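Local atomic coordinates of kinetochore protein mis18 (Schizosaccharomyces pombe, PDB entry 5J6P), a protein that belongs to the CENP-A recruiting complex, maintaining kinetochore factors at centromeres and keeping histones of the central core deacetylated. Residues 82-86 with 87-91. Residues are numbered along the deposited sequence; the frame is centred on the assembly and turned at random.
Sequences DDIRD and MYTFS
In the turn that brings Ile84 against Met87, one face of the Arg85 guanidinium is covered near its rim by the Asp82 carboxylate, whose CG stands 3.5 Å above the plane. Arg85 NH2 and Asp82 OD1 are 3.2 Å apart, but no N-H is directed at the oxygen and the salt bridge is electrostatic only; Arg85 NE instead hydrogen-bonds Thr77 OG1. Arg85 and Asp86 are the central residues of a type II beta turn from Ile84 to Met87, closed by a weak hydrogen bond from Met87 N to Ile84 O (3.0 Å, 128° at the hydrogen). The turn leads the loop into strand 88-91, which runs between strands 31-34 and 69-76 in the six-stranded antiparallel sheet of this Yippee-like Mis18 domain, away from the zinc site. With CG anti to its own carbonyl carbon (chi1 -52°), Met87 sets that methylene 3.2 Å from Asp83 O, and bends at chi2 and chi3 turn the thioether end back alongside Asp86 O. An alanine here would remove CG, SD and CE and is likely to open a gap between the Asp83 carbonyl and Thr33. Ile84 and Thr89 cross at about a right angle, Ile84 CG2 lying 3.2 Å from Thr89 OG1, a hydroxyl that also makes a weak hydrogen bond with Thr33 OG1.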
# COMPACT_ATOMS: atom_id res chain seq x y z
N ASP A 82 -11.61 17.31 20.71
CA ASP A 82 -11.42 18.25 19.58
C ASP A 82 -10.28 17.86 18.63
O ASP A 82 -10.23 18.41 17.53
CB ASP A 82 -11.20 19.69 20.05
CG ASP A 82 -12.48 20.44 20.27
OD1 ASP A 82 -13.40 19.85 20.86
OD2 ASP A 82 -12.59 21.61 19.84
N ASP A 83 -9.40 16.95 19.05
CA ASP A 83 -8.36 16.34 18.16
C ASP A 83 -8.97 15.55 17.01
O ASP A 83 -8.54 15.65 15.87
CB ASP A 83 -7.52 15.34 18.92
CG ASP A 83 -7.06 15.86 20.21
OD1 ASP A 83 -6.17 16.75 20.16
OD2 ASP A 83 -7.63 15.40 21.24
N ILE A 84 -9.97 14.75 17.35
CA ILE A 84 -10.66 13.86 16.45
C ILE A 84 -11.49 14.61 15.41
O ILE A 84 -11.71 14.13 14.30
CB ILE A 84 -11.62 12.94 17.26
CG1 ILE A 84 -10.89 12.17 18.33
CG2 ILE A 84 -12.25 11.89 16.40
CD1 ILE A 84 -9.49 11.77 17.96
N ARG A 85 -11.97 15.78 15.79
CA ARG A 85 -13.08 16.39 15.09
C ARG A 85 -12.63 16.87 13.75
O ARG A 85 -11.60 17.48 13.66
CB ARG A 85 -13.62 17.58 15.87
CG ARG A 85 -14.82 18.27 15.22
CD ARG A 85 -14.84 19.72 15.61
NE ARG A 85 -15.31 19.88 16.97
CZ ARG A 85 -15.21 20.99 17.70
NH1 ARG A 85 -14.60 22.09 17.23
NH2 ARG A 85 -15.73 20.98 18.93
N ASP A 86 -13.47 16.61 12.74
CA ASP A 86 -13.19 16.82 11.33
C ASP A 86 -11.86 16.21 10.84
O ASP A 86 -11.15 16.79 9.98
CB ASP A 86 -13.34 18.30 10.99
CG ASP A 86 -14.78 18.76 11.14
OD1 ASP A 86 -15.64 17.87 11.35
OD2 ASP A 86 -15.04 19.98 11.06
N MET A 87 -11.58 15.02 11.39
CA MET A 87 -10.42 14.22 11.02
C MET A 87 -10.89 12.80 10.77
O MET A 87 -11.92 12.36 11.32
CB MET A 87 -9.33 14.18 12.12
CG MET A 87 -8.86 15.51 12.66
SD MET A 87 -7.56 16.44 11.83
CE MET A 87 -8.36 17.26 10.44
N TYR A 88 -10.06 12.07 10.02
CA TYR A 88 -10.35 10.72 9.58
C TYR A 88 -10.00 9.71 10.64
O TYR A 88 -8.84 9.47 10.88
CB TYR A 88 -9.59 10.38 8.29
CG TYR A 88 -9.84 11.37 7.17
CD1 TYR A 88 -10.91 11.22 6.29
CD2 TYR A 88 -9.00 12.45 6.99
CE1 TYR A 88 -11.11 12.13 5.25
CE2 TYR A 88 -9.19 13.36 5.96
CZ TYR A 88 -10.24 13.20 5.09
OH TYR A 88 -10.37 14.13 4.09
N THR A 89 -11.02 9.12 11.25
CA THR A 89 -10.85 8.16 12.32
C THR A 89 -11.18 6.76 11.83
O THR A 89 -12.34 6.37 11.70
CB THR A 89 -11.76 8.53 13.54
OG1 THR A 89 -11.44 9.86 14.01
CG2 THR A 89 -11.59 7.55 14.66
N PHE A 90 -10.12 5.99 11.62
CA PHE A 90 -10.18 4.64 11.07
C PHE A 90 -10.28 3.50 12.07
O PHE A 90 -9.71 3.53 13.14
CB PHE A 90 -8.96 4.42 10.17
CG PHE A 90 -8.98 5.27 8.93
CD1 PHE A 90 -9.91 5.04 7.94
CD2 PHE A 90 -8.10 6.31 8.77
CE1 PHE A 90 -9.96 5.85 6.81
CE2 PHE A 90 -8.14 7.11 7.65
CZ PHE A 90 -9.06 6.88 6.65
N SER A 91 -10.96 2.47 11.64
CA SER A 91 -11.24 1.29 12.42
C SER A 91 -10.10 0.26 12.19
O SER A 91 -9.89 -0.17 11.08
CB SER A 91 -12.62 0.79 11.93
OG SER A 91 -13.21 -0.16 12.78